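Local coordinates for phosphoserine aminotransferase SerC (Cytophaga hutchinsonii ATCC 33406, PDB 3FFR), which probably catalyses the pyridoxal-phosphate-dependent transfer of an amino group between phosphoserine and 2-oxoglutarate, a step of serine biosynthesis, at residues 42-47 and 247-252; 51-56 and 61-66; 290-293 and 297-300; 327-332 and 336-341. All coordinates share one frame; numbering follows the deposited sequence. Where two conformers were deposited one is given.

Interaction 1: 42-47 and 247-252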
loop_
_atom_site.group_PDB
_atom_site.type_symbol
_atom_site.label_atom_id
_atom_site.label_comp_id
_atom_site.label_asym_id
_atom_site.label_seq_id
_atom_site.Cartn_x
_atom_site.Cartn_y
_atom_site.Cartn_z
ATOM N N GLU A 42 -7.992 -15.969 -2.903
ATOM C CA GLU A 42 -7.090 -16.920 -2.247
ATOM C C GLU A 42 -6.208 -17.626 -3.281
ATOM O O GLU A 42 -5.030 -17.889 -3.051
ATOM C CB GLU A 42 -7.849 -17.921 -1.384
ATOM C CG GLU A 42 -8.422 -17.274 -0.180
ATOM C CD GLU A 42 -9.184 -18.263 0.683
ATOM O OE1 GLU A 42 -9.162 -19.453 0.365
ATOM O OE2 GLU A 42 -9.781 -17.851 1.674
ATOM N N GLU A 43 -6.795 -17.913 -4.445
ATOM C CA GLU A 43 -6.049 -18.561 -5.534
ATOM C C GLU A 43 -4.963 -17.632 -6.111
ATOM O O GLU A 43 -3.835 -18.048 -6.412
ATOM C CB GLU A 43 -7.013 -18.985 -6.656
ATOM C CG GLU A 43 -7.913 -20.135 -6.280
ATOM C CD GLU A 43 -8.987 -20.452 -7.351
ATOM O OE1 GLU A 43 -8.902 -19.907 -8.483
ATOM O OE2 GLU A 43 -9.918 -21.231 -7.034
ATOM N N VAL A 44 -5.326 -16.360 -6.243
ATOM C CA VAL A 44 -4.410 -15.331 -6.768
ATOM C C VAL A 44 -3.235 -15.167 -5.801
ATOM O O VAL A 44 -2.050 -15.190 -6.177
ATOM C CB VAL A 44 -5.163 -13.985 -6.987
ATOM C CG1 VAL A 44 -4.239 -12.763 -7.259
ATOM C CG2 VAL A 44 -6.218 -14.151 -8.142
ATOM N N TYR A 45 -3.603 -15.066 -4.540
ATOM C CA TYR A 45 -2.613 -14.917 -3.461
ATOM C C TYR A 45 -1.652 -16.095 -3.526
ATOM O O TYR A 45 -0.430 -15.924 -3.576
ATOM C CB TYR A 45 -3.307 -14.838 -2.094
ATOM C CG TYR A 45 -2.369 -14.759 -0.928
ATOM C CD1 TYR A 45 -1.588 -15.868 -0.548
ATOM C CD2 TYR A 45 -2.250 -13.593 -0.199
ATOM C CE1 TYR A 45 -0.704 -15.784 0.525
ATOM C CE2 TYR A 45 -1.390 -13.497 0.894
ATOM C CZ TYR A 45 -0.610 -14.579 1.243
ATOM O OH TYR A 45 0.267 -14.436 2.299
ATOM N N LYS A 46 -2.196 -17.300 -3.571
ATOM C CA LYS A 46 -1.373 -18.510 -3.476
ATOM C C LYS A 46 -0.452 -18.648 -4.648
ATOM O O LYS A 46 0.683 -19.108 -4.516
ATOM C CB LYS A 46 -2.253 -19.758 -3.339
ATOM C CG LYS A 46 -1.499 -20.990 -2.950
ATOM C CD LYS A 46 -2.482 -22.110 -2.667
ATOM C CE LYS A 46 -1.781 -23.320 -2.042
ATOM N NZ LYS A 46 -0.764 -23.933 -2.924
ATOM N N THR A 47 -0.914 -18.194 -5.795
ATOM C CA THR A 47 -0.069 -18.250 -7.003
ATOM C C THR A 47 1.195 -17.412 -6.810
ATOM O O THR A 47 2.310 -17.855 -7.082
ATOM C CB THR A 47 -0.840 -17.748 -8.230
ATOM O OG1 THR A 47 -1.931 -18.646 -8.498
ATOM C CG2 THR A 47 0.051 -17.644 -9.448
HETATM N N MSE A 247 -4.285 -6.067 -7.333
HETATM C CA MSE A 247 -3.813 -5.895 -8.713
HETATM C C MSE A 247 -2.361 -6.329 -8.780
HETATM O O MSE A 247 -1.942 -7.121 -9.665
HETATM C CB MSE A 247 -3.985 -4.464 -9.254
HETATM C CG MSE A 247 -5.422 -3.953 -9.176
HETATM SE SE MSE A 247 -6.668 -4.990 -10.274
HETATM C CE MSE A 247 -6.421 -4.194 -11.953
ATOM N N ASN A 248 -1.555 -5.815 -7.843
ATOM C CA ASN A 248 -0.138 -6.168 -7.829
ATOM C C ASN A 248 0.127 -7.606 -7.409
ATOM O O ASN A 248 1.080 -8.217 -7.868
ATOM C CB ASN A 248 0.755 -5.211 -7.032
ATOM C CG ASN A 248 1.348 -4.121 -7.889
ATOM O OD1 ASN A 248 1.137 -4.067 -9.109
ATOM N ND2 ASN A 248 2.113 -3.215 -7.244
ATOM N N ILE A 249 -0.674 -8.137 -6.495
ATOM C CA ILE A 249 -0.499 -9.557 -6.110
ATOM C C ILE A 249 -0.769 -10.421 -7.355
ATOM O O ILE A 249 -0.072 -11.397 -7.640
ATOM C CB ILE A 249 -1.389 -9.945 -4.900
ATOM C CG1 ILE A 249 -0.880 -9.187 -3.652
ATOM C CG2 ILE A 249 -1.327 -11.466 -4.645
ATOM C CD1 ILE A 249 -1.807 -9.293 -2.396
ATOM N N PHE A 250 -1.780 -10.016 -8.119
ATOM C CA PHE A 250 -2.127 -10.711 -9.368
ATOM C C PHE A 250 -0.981 -10.621 -10.366
ATOM O O PHE A 250 -0.498 -11.623 -10.925
ATOM C CB PHE A 250 -3.379 -10.097 -9.999
ATOM C CG PHE A 250 -3.791 -10.735 -11.293
ATOM C CD1 PHE A 250 -4.544 -11.910 -11.287
ATOM C CD2 PHE A 250 -3.484 -10.150 -12.503
ATOM C CE1 PHE A 250 -4.960 -12.493 -12.468
ATOM C CE2 PHE A 250 -3.894 -10.740 -13.691
ATOM C CZ PHE A 250 -4.629 -11.913 -13.663
ATOM N N LEU A 251 -0.526 -9.399 -10.587
ATOM C CA LEU A 251 0.536 -9.175 -11.562
ATOM C C LEU A 251 1.814 -9.889 -11.134
ATOM O O LEU A 251 2.548 -10.424 -11.965
ATOM C CB LEU A 251 0.817 -7.678 -11.761
ATOM C CG LEU A 251 -0.263 -6.827 -12.425
ATOM C CD1 LEU A 251 0.209 -5.361 -12.377
ATOM C CD2 LEU A 251 -0.566 -7.300 -13.887
ATOM N N LEU A 252 2.074 -9.899 -9.831
ATOM C CA LEU A 252 3.282 -10.563 -9.322
ATOM C C LEU A 252 3.272 -12.079 -9.606
ATOM O O LEU A 252 4.285 -12.684 -9.984
ATOM C CB LEU A 252 3.519 -10.288 -7.828
ATOM C CG LEU A 252 4.851 -10.779 -7.241
ATOM C CD1 LEU A 252 6.092 -10.176 -7.950
ATOM C CD2 LEU A 252 4.889 -10.505 -5.716
HETATM O O HOH W 1 -1.014 -13.988 -8.347
#
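Val-44 turns its CG1 methyl anti to the backbone N (chi1 168°), which sends that methyl straight at the facing helix, where it stops 3.6 Å from Phe-250 CA. The ring of Phe-250 also leaves anti to its own nitrogen (chi1 179°), so that Val-44 CG1 meets the root of the side chain, 3.9 Å from Phe-250 CB, and lies at the ring edge near its plane instead of over a face. Ile-249 brings its CG2 branch to the other helix: the methyl rests 3.9 Å from Tyr-45 CA and 4.1 Å from Val-44 CG1. Tyr-45 thus offers its backbone here, while its CB is directed away from helix 246-262 and its ring meets that of Phe-66 edge-to-face.

These contacts join the segments 42-47 and 247-252, 200 residues apart in sequence, on helices 39-55 and 246-262. The axes of the two segments approach to 8.4 Å with their directions 51° apart, close enough for single methyl groups to bridge them. Ile-249 also touches Phe-41 and Ala-48 of helix 39-55, whereas Phe-250 leans on Ala-26 of helix 19-28. Met-247 packs on Pro-196 of the second subunit, so helix 246-262 also touches that subunit.

One water spans the groove, donating to Val-44 O at 2.7 Å and to Ile-249 O at 2.8 Å. All four touching residues are buried, and no charged group takes part; the contact appears to rest on close apolar fit, with the water linking two carbonyl oxygens across an otherwise apolar interface.

Interaction 2: 51-56 and 61-66. With P33 (3,6,9,12,15,18-hexaoxaicosane-1,20-diol), chain K.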
loop_
_atom_site.group_PDB
_atom_site.type_symbol
_atom_site.label_atom_id
_atom_site.label_comp_id
_atom_site.label_asym_id
_atom_site.label_seq_id
_atom_site.Cartn_x
_atom_site.Cartn_y
_atom_site.Cartn_z
ATOM N N ASN A 51 4.769 -19.101 -6.216
ATOM C CA ASN A 51 5.740 -18.841 -7.310
ATOM C C ASN A 51 7.012 -18.219 -6.762
ATOM O O ASN A 51 8.094 -18.499 -7.236
ATOM C CB ASN A 51 5.179 -17.958 -8.430
ATOM C CG ASN A 51 4.206 -18.699 -9.345
ATOM O OD1 ASN A 51 3.997 -19.926 -9.206
ATOM N ND2 ASN A 51 3.584 -17.951 -10.289
ATOM N N LEU A 52 6.878 -17.372 -5.741
ATOM C CA LEU A 52 8.062 -16.769 -5.123
ATOM C C LEU A 52 8.874 -17.855 -4.414
ATOM O O LEU A 52 10.109 -17.851 -4.460
ATOM C CB LEU A 52 7.711 -15.641 -4.151
ATOM C CG LEU A 52 7.298 -14.321 -4.799
ATOM C CD1 LEU A 52 6.652 -13.388 -3.742
ATOM C CD2 LEU A 52 8.517 -13.632 -5.461
ATOM N N LYS A 53 8.174 -18.761 -3.749
ATOM C CA LYS A 53 8.887 -19.832 -3.008
ATOM C C LYS A 53 9.649 -20.706 -3.997
ATOM O O LYS A 53 10.756 -21.181 -3.733
ATOM C CB LYS A 53 7.928 -20.657 -2.162
ATOM C CG LYS A 53 7.337 -19.870 -1.011
ATOM C CD LYS A 53 6.197 -20.581 -0.271
ATOM C CE LYS A 53 5.635 -19.700 0.812
ATOM N NZ LYS A 53 4.525 -20.328 1.601
ATOM N N THR A 54 9.043 -20.911 -5.153
ATOM C CA THR A 54 9.684 -21.768 -6.169
ATOM C C THR A 54 10.875 -21.025 -6.807
ATOM O O THR A 54 12.023 -21.524 -6.887
ATOM C CB THR A 54 8.670 -22.187 -7.247
ATOM O OG1 THR A 54 7.586 -22.894 -6.635
ATOM C CG2 THR A 54 9.328 -23.084 -8.288
ATOM N N LEU A 55 10.608 -19.798 -7.211
ATOM C CA LEU A 55 11.636 -19.012 -7.924
ATOM C C LEU A 55 12.868 -18.769 -7.076
ATOM O O LEU A 55 14.002 -18.764 -7.574
ATOM C CB LEU A 55 11.068 -17.668 -8.350
ATOM C CG LEU A 55 11.984 -16.766 -9.182
ATOM C CD1 LEU A 55 12.118 -17.365 -10.559
ATOM C CD2 LEU A 55 11.403 -15.314 -9.232
ATOM N N LEU A 56 12.614 -18.509 -5.801
ATOM C CA LEU A 56 13.673 -18.169 -4.848
ATOM C C LEU A 56 14.184 -19.372 -4.072
ATOM O O LEU A 56 15.079 -19.275 -3.243
ATOM C CB LEU A 56 13.208 -17.067 -3.902
ATOM C CG LEU A 56 12.873 -15.741 -4.605
ATOM C CD1 LEU A 56 12.361 -14.690 -3.552
ATOM C CD2 LEU A 56 14.066 -15.212 -5.442
ATOM N N ASN A 61 10.962 -23.590 6.274
ATOM C CA ASN A 61 10.948 -22.779 7.501
ATOM C C ASN A 61 10.770 -21.275 7.226
ATOM O O ASN A 61 10.817 -20.470 8.134
ATOM C CB ASN A 61 12.172 -23.014 8.405
ATOM C CG ASN A 61 13.477 -22.617 7.761
ATOM O OD1 ASN A 61 13.727 -22.924 6.595
ATOM N ND2 ASN A 61 14.351 -21.963 8.530
ATOM N N TYR A 62 10.592 -20.944 5.958
ATOM C CA TYR A 62 10.319 -19.565 5.521
ATOM C C TYR A 62 8.877 -19.352 5.075
ATOM O O TYR A 62 8.238 -20.237 4.499
ATOM C CB TYR A 62 11.227 -19.162 4.356
ATOM C CG TYR A 62 12.605 -18.701 4.766
ATOM C CD1 TYR A 62 13.606 -19.607 5.106
ATOM C CD2 TYR A 62 12.916 -17.351 4.810
ATOM C CE1 TYR A 62 14.883 -19.150 5.469
ATOM C CE2 TYR A 62 14.180 -16.897 5.141
ATOM C CZ TYR A 62 15.145 -17.776 5.487
ATOM O OH TYR A 62 16.396 -17.282 5.801
ATOM N N GLU A 63 8.416 -18.130 5.296
ATOM C CA GLU A 63 7.099 -17.673 4.834
ATOM C C GLU A 63 7.238 -16.375 4.023
ATOM O O GLU A 63 8.248 -15.676 4.092
ATOM C CB GLU A 63 6.150 -17.469 6.000
ATOM C CG GLU A 63 4.757 -17.186 5.495
ATOM C CD GLU A 63 4.220 -18.320 4.644
ATOM O OE1 GLU A 63 3.847 -19.343 5.280
ATOM O OE2 GLU A 63 4.168 -18.180 3.382
ATOM N N VAL A 64 6.209 -16.108 3.233
ATOM C CA VAL A 64 6.150 -14.933 2.393
ATOM C C VAL A 64 4.992 -14.093 2.898
ATOM O O VAL A 64 3.881 -14.609 3.013
ATOM C CB VAL A 64 5.860 -15.318 0.913
ATOM C CG1 VAL A 64 5.525 -14.074 0.065
ATOM C CG2 VAL A 64 7.007 -16.069 0.279
ATOM N N LEU A 65 5.251 -12.816 3.183
ATOM C CA LEU A 65 4.227 -11.864 3.620
ATOM C C LEU A 65 4.177 -10.650 2.702
ATOM O O LEU A 65 5.199 -10.151 2.236
ATOM C CB LEU A 65 4.439 -11.373 5.071
ATOM C CG LEU A 65 4.525 -12.495 6.117
ATOM C CD1 LEU A 65 4.797 -11.834 7.499
ATOM C CD2 LEU A 65 3.239 -13.380 6.145
ATOM N N PHE A 66 2.954 -10.211 2.441
ATOM C CA PHE A 66 2.720 -9.031 1.623
ATOM C C PHE A 66 2.340 -7.781 2.429
ATOM O O PHE A 66 1.446 -7.805 3.287
ATOM C CB PHE A 66 1.636 -9.272 0.583
ATOM C CG PHE A 66 1.946 -10.386 -0.381
ATOM C CD1 PHE A 66 3.073 -10.349 -1.198
ATOM C CD2 PHE A 66 1.125 -11.483 -0.457
ATOM C CE1 PHE A 66 3.347 -11.381 -2.087
ATOM C CE2 PHE A 66 1.397 -12.520 -1.350
ATOM C CZ PHE A 66 2.509 -12.475 -2.147
HETATM O O4 P33 K . 8.284 -20.995 9.672
HETATM C C3 P33 K . 6.952 -20.979 9.143
HETATM C C2 P33 K . 6.828 -21.560 7.736
HETATM O O1 P33 K . 5.552 -21.132 7.194
HETATM O O HOH W 2 6.252 -21.786 3.335
#
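Lys-53 and Glu-63 form a salt bridge, with Lys-53 NZ donating to Glu-63 OE2 at 2.8 Å from the syn side, 28° out of the carboxylate plane. The same oxygen takes a second donor on its anti side: Val-64 N lies 2.9 Å from Glu-63 OE2, with a nearly straight N-H...O angle of 169°. The bend at chi2 (60°) folds the carboxylate back to its own strand and makes this possible. Two donors, on the syn and anti sides of OE2 and from the same face, should restrict the carboxylate's rotation. Lys-53 NZ has a further partner in a water 2.8 Å away, which itself donates to Tyr-62 O. Glu-63 OE1 receives a weak bond, 3.1 Å, from O1 of the bound glycol chain. With an alanine in place of Glu-63, the ammonium of Lys-53 would probably be left without its opposite charge and Val-64 N without this acceptor.

Beside the polar pair, the side chains of Leu-52 and Val-64 cross at about a right angle, Leu-52 CD1 4.0 Å from Val-64 CG1. Helix 39-55 thereby packs on strand 62-67, which runs antiparallel to 200-205 at one edge, within this chain, of the seven-stranded mixed sheet typical of the large domain of fold-type I aminotransferases.

Interaction 3: 290-293 and 297-300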
loop_
_atom_site.group_PDB
_atom_site.type_symbol
_atom_site.label_atom_id
_atom_site.label_comp_id
_atom_site.label_asym_id
_atom_site.label_seq_id
_atom_site.Cartn_x
_atom_site.Cartn_y
_atom_site.Cartn_z
ATOM N N PHE A 290 33.885 4.177 -13.476
ATOM C CA PHE A 290 33.130 3.447 -12.446
ATOM C C PHE A 290 32.875 4.264 -11.195
ATOM O O PHE A 290 33.783 4.844 -10.623
ATOM C CB PHE A 290 33.846 2.134 -12.093
ATOM C CG PHE A 290 33.900 1.198 -13.257
ATOM C CD1 PHE A 290 32.763 0.546 -13.670
ATOM C CD2 PHE A 290 35.046 1.053 -13.997
ATOM C CE1 PHE A 290 32.772 -0.258 -14.791
ATOM C CE2 PHE A 290 35.054 0.244 -15.102
ATOM C CZ PHE A 290 33.913 -0.404 -15.499
ATOM N N GLY A 291 31.631 4.252 -10.737
ATOM C CA GLY A 291 31.258 4.975 -9.518
ATOM C C GLY A 291 31.692 4.274 -8.244
ATOM O O GLY A 291 31.702 4.857 -7.152
ATOM N N VAL A 292 32.034 3.013 -8.404
ATOM C CA VAL A 292 32.493 2.164 -7.298
ATOM C C VAL A 292 33.861 1.574 -7.709
ATOM O O VAL A 292 33.970 0.889 -8.714
ATOM C CB VAL A 292 31.457 1.060 -7.007
ATOM C CG1 VAL A 292 31.938 0.139 -5.887
ATOM C CG2 VAL A 292 30.049 1.672 -6.684
ATOM N N GLU A 293 34.899 1.858 -6.921
ATOM C CA GLU A 293 36.268 1.421 -7.271
ATOM C C GLU A 293 36.492 -0.093 -7.215
ATOM O O GLU A 293 37.083 -0.673 -8.126
ATOM C CB GLU A 293 37.303 2.157 -6.407
ATOM C CG GLU A 293 37.303 3.665 -6.668
ATOM C CD GLU A 293 38.407 4.419 -5.948
ATOM O OE1 GLU A 293 39.182 3.787 -5.200
ATOM O OE2 GLU A 293 38.486 5.655 -6.143
ATOM N N LEU A 297 32.531 -5.274 -5.703
ATOM C CA LEU A 297 31.372 -4.704 -5.011
ATOM C C LEU A 297 30.457 -3.846 -5.870
ATOM O O LEU A 297 29.545 -3.187 -5.372
ATOM C CB LEU A 297 31.854 -3.922 -3.770
ATOM C CG LEU A 297 32.709 -4.709 -2.771
ATOM C CD1 LEU A 297 33.112 -3.810 -1.588
ATOM C CD2 LEU A 297 32.008 -6.002 -2.324
ATOM N N ARG A 298 30.702 -3.867 -7.167
ATOM C CA ARG A 298 29.873 -3.109 -8.080
ATOM C C ARG A 298 28.580 -3.865 -8.347
ATOM O O ARG A 298 28.591 -5.081 -8.608
ATOM C CB ARG A 298 30.604 -2.878 -9.393
ATOM C CG ARG A 298 31.803 -1.976 -9.267
ATOM C CD ARG A 298 32.533 -1.889 -10.588
ATOM N NE ARG A 298 33.824 -1.229 -10.381
ATOM C CZ ARG A 298 34.849 -1.329 -11.210
ATOM N NH1 ARG A 298 34.733 -2.074 -12.284
ATOM N NH2 ARG A 298 35.994 -0.733 -10.924
ATOM N N SER A 299 27.473 -3.139 -8.272
ATOM C CA SER A 299 26.160 -3.745 -8.502
ATOM C C SER A 299 25.956 -4.239 -9.909
ATOM O O SER A 299 26.339 -3.563 -10.867
ATOM C CB SER A 299 25.042 -2.732 -8.200
ATOM O OG SER A 299 23.755 -3.290 -8.474
HETATM N N MSE A 300 25.387 -5.426 -10.035
HETATM C CA MSE A 300 25.022 -5.974 -11.355
HETATM C C MSE A 300 23.653 -5.457 -11.865
HETATM O O MSE A 300 23.344 -5.545 -13.063
HETATM C CB MSE A 300 24.983 -7.513 -11.294
HETATM C CG MSE A 300 26.259 -8.193 -10.978
HETATM SE SE MSE A 300 27.337 -8.215 -12.662
HETATM C CE MSE A 300 28.758 -9.390 -12.021
#
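Arg-298 lays its guanidinium flat on the ring of Phe-290, a cation-pi stack inside the connection between antiparallel neighbours 288-290 and 302-307 of the five-stranded sheet. The planes differ by only 5° and their centres are 3.8 Å apart. This is the tight part of the contact. Because the arginine chain is extended from CG to NE, its methylenes run along Val-292, with Arg-298 CG 3.8 Å from Val-292 CB, and NE arrives at the backbone: Arg-298 NE donates to Val-292 O at 2.7 Å, with an N-H...O angle of 152°. Val-292 is buried and also touches Val-145, while Phe-290 leans on Ile-282 and Glu-283 of helix 264-284.

The outer side is looser. Glu-293 is exposed, and its CB points away; it takes part through its carbonyl, which accepts a weak bond from Arg-298 NH2 (3.0 Å to Glu-293 O, 132°). A leucine in place of Arg-298 would probably leave Val-292 O without its donor and the Phe-290 face without its flat cationic cover, setting the loop freer to move. Within the stack, Arg-298 NH1 sits 3.3 Å above the plane of the Phe-290 ring, over its centre.

Interaction 4: 327-332 and 336-341. With SER (serine), chain B.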
loop_
_atom_site.group_PDB
_atom_site.type_symbol
_atom_site.label_atom_id
_atom_site.label_comp_id
_atom_site.label_asym_id
_atom_site.label_seq_id
_atom_site.Cartn_x
_atom_site.Cartn_y
_atom_site.Cartn_z
ATOM N N ALA A 327 19.707 9.702 -13.196
ATOM C CA ALA A 327 20.746 10.576 -12.651
ATOM C C ALA A 327 21.190 10.038 -11.306
ATOM O O ALA A 327 20.502 9.220 -10.677
ATOM C CB ALA A 327 20.208 11.994 -12.474
ATOM N N GLY A 328 22.375 10.470 -10.906
ATOM C CA GLY A 328 22.915 10.149 -9.607
ATOM C C GLY A 328 21.940 10.527 -8.501
ATOM O O GLY A 328 21.088 11.404 -8.628
ATOM N N TYR A 329 22.061 9.817 -7.399
ATOM C CA TYR A 329 21.199 10.075 -6.242
ATOM C C TYR A 329 21.612 11.277 -5.433
ATOM O O TYR A 329 22.777 11.482 -5.120
ATOM C CB TYR A 329 21.204 8.844 -5.297
ATOM C CG TYR A 329 20.080 8.886 -4.273
ATOM C CD1 TYR A 329 18.837 8.360 -4.556
ATOM C CD2 TYR A 329 20.262 9.484 -3.043
ATOM C CE1 TYR A 329 17.803 8.396 -3.605
ATOM C CE2 TYR A 329 19.229 9.535 -2.103
ATOM C CZ TYR A 329 18.014 9.001 -2.392
ATOM O OH TYR A 329 16.980 9.055 -1.451
ATOM N N GLY A 330 20.609 12.056 -5.063
ATOM C CA GLY A 330 20.821 13.195 -4.187
ATOM C C GLY A 330 21.863 14.169 -4.681
ATOM O O GLY A 330 21.772 14.713 -5.772
ATOM N N SER A 331 22.898 14.333 -3.870
ATOM C CA SER A 331 23.954 15.295 -4.154
ATOM C C SER A 331 24.869 14.841 -5.293
ATOM O O SER A 331 25.739 15.584 -5.740
ATOM C CB SER A 331 24.755 15.610 -2.900
ATOM O OG SER A 331 25.565 14.527 -2.553
ATOM N N LYS A 332 24.617 13.643 -5.805
ATOM C CA LYS A 332 25.396 13.106 -6.935
ATOM C C LYS A 332 24.639 13.291 -8.252
ATOM O O LYS A 332 25.053 12.784 -9.298
ATOM C CB LYS A 332 25.672 11.616 -6.756
ATOM C CG LYS A 332 26.574 11.280 -5.575
ATOM C CD LYS A 332 27.913 11.913 -5.720
ATOM C CE LYS A 332 28.819 11.573 -4.567
ATOM N NZ LYS A 332 30.178 12.104 -4.784
ATOM N N GLN A 336 26.991 11.719 -11.501
ATOM C CA GLN A 336 26.884 10.292 -11.783
ATOM C C GLN A 336 25.615 9.998 -12.543
ATOM O O GLN A 336 24.683 10.773 -12.511
ATOM C CB GLN A 336 26.850 9.446 -10.485
ATOM C CG GLN A 336 28.025 9.577 -9.548
ATOM C CD GLN A 336 27.957 8.605 -8.372
ATOM O OE1 GLN A 336 26.936 8.516 -7.672
ATOM N NE2 GLN A 336 29.053 7.877 -8.145
ATOM N N ILE A 337 25.617 8.882 -13.261
ATOM C CA ILE A 337 24.374 8.316 -13.800
ATOM C C ILE A 337 24.180 6.937 -13.158
ATOM O O ILE A 337 25.110 6.330 -12.616
ATOM C CB ILE A 337 24.297 8.227 -15.337
ATOM C CG1 ILE A 337 25.385 7.295 -15.908
ATOM C CG2 ILE A 337 24.280 9.664 -15.981
ATOM C CD1 ILE A 337 25.196 6.949 -17.371
ATOM N N ARG A 338 22.945 6.469 -13.204
ATOM C CA ARG A 338 22.578 5.167 -12.657
ATOM C C ARG A 338 21.757 4.458 -13.727
ATOM O O ARG A 338 20.686 4.939 -14.137
ATOM C CB ARG A 338 21.781 5.345 -11.371
ATOM C CG ARG A 338 22.478 6.211 -10.311
ATOM C CD ARG A 338 21.759 6.081 -8.972
ATOM N NE ARG A 338 20.479 6.801 -8.972
ATOM C CZ ARG A 338 19.503 6.586 -8.121
ATOM N NH1 ARG A 338 19.583 5.598 -7.232
ATOM N NH2 ARG A 338 18.393 7.290 -8.214
ATOM N N ILE A 339 22.310 3.356 -14.213
ATOM C CA ILE A 339 21.690 2.552 -15.264
ATOM C C ILE A 339 21.096 1.281 -14.671
ATOM O O ILE A 339 21.813 0.401 -14.223
ATOM C CB ILE A 339 22.702 2.182 -16.373
ATOM C CG1 ILE A 339 23.320 3.417 -17.017
ATOM C CG2 ILE A 339 22.017 1.324 -17.442
ATOM C CD1 ILE A 339 24.522 3.128 -17.959
ATOM N N ALA A 340 19.770 1.224 -14.652
ATOM C CA ALA A 340 19.059 0.042 -14.193
ATOM C C ALA A 340 19.248 -1.061 -15.236
ATOM O O ALA A 340 19.170 -0.828 -16.453
ATOM C CB ALA A 340 17.569 0.326 -13.969
ATOM N N ASN A 341 19.540 -2.248 -14.727
ATOM C CA ASN A 341 19.683 -3.472 -15.524
ATOM C C ASN A 341 18.830 -4.530 -14.860
ATOM O O ASN A 341 19.305 -5.342 -14.080
ATOM C CB ASN A 341 21.153 -3.919 -15.593
ATOM C CG ASN A 341 21.333 -5.331 -16.189
ATOM O OD1 ASN A 341 20.537 -5.789 -17.047
ATOM N ND2 ASN A 341 22.381 -6.015 -15.755
HETATM N N SER B . 12.214 6.881 -2.672
HETATM C CA SER B . 13.636 6.935 -3.061
HETATM C C SER B . 14.095 8.332 -2.813
HETATM O O SER B . 14.526 8.551 -1.683
HETATM C CB SER B . 13.908 6.467 -4.511
HETATM O OG SER B . 13.477 5.096 -4.752
HETATM O OXT SER B . 14.022 9.234 -3.641
HETATM O O HOH W 3 17.924 8.775 -10.851
HETATM O O HOH W 4 24.267 8.039 -7.349
#
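Arg-338 reaches over the facing segment 327-332 at Ala-327, Gly-328 and Tyr-329, and nearly every atom of its side chain has a partner there. CB and CG run alongside the carbonyl of Ala-327, with Arg-338 CG 4.0 Å from Gly-328 CA. CD passes the same carbonyl, and the bend at chi3 (-74°) then swings the guanidinium round so that NE faces it: Arg-338 NE donates to Ala-327 O at 3.0 Å, at 161° and in the guanidinium plane. CZ is covered by Tyr-329 CB, which stands over the centre of one guanidinium face. NH1 lies beside Tyr-329 and hydrogen-bonds Thr-141 O, while NH2 comes within 3.8 Å of Tyr-329 CD1, at the edge of a ring turned 78° from the guanidinium. A water accepts from Arg-338 NH2 at 3.1 Å and donates to Ala-327 O, a second grip on that oxygen.

The backbone here is the end of a beta hairpin, strands 323-327 and 336-340 of the five-stranded sheet. Ala-327 and Ile-337 form its antiparallel non-hydrogen-bonded pair, followed by hydrogen bonds from Gly-328 N to Gln-336 O at 2.8 Å and from Gln-336 N to Lys-332 O at 3.1 Å. Gly-328 suits this fold, since a CB there would clash with Lys-332 O. Another water donates to Gln-336 OE1 and accepts from Tyr-329 N, while Gln-336 NE2 bonds Asn-306.

The turn delivers Tyr-329 to the active site, where Lys-191 carries pyridoxal phosphate: Tyr-329 OH donates to O of the bound serine at 2.5 Å, and His-36 and Arg-37 of the second subunit hold the same ligand.

Overall arrangement
Interactions 1 and 2 share helix 39-55 and touch directly: the ring of Tyr-45 meets that of Phe-66, and Leu-252 packs on Leu-52. Both are buried, but interaction 1 is apolar helix against helix with a single bridging water, whereas interaction 2 adds a salt bridge at its partly exposed margin. Interactions 3 and 4 lie across the chain's centre from them, about 29 to 35 Å away between centres. Both are partly buried loop or hairpin contacts on the five-stranded sheet, linked by Met-300 O and Asn-341 ND2, probably hydrogen-bonded. Each has an arginine that donates to a backbone carbonyl, stacked on a ring in interaction 3 and, in interaction 4, with its NH2 at the ring edge of a tyrosine that binds serine.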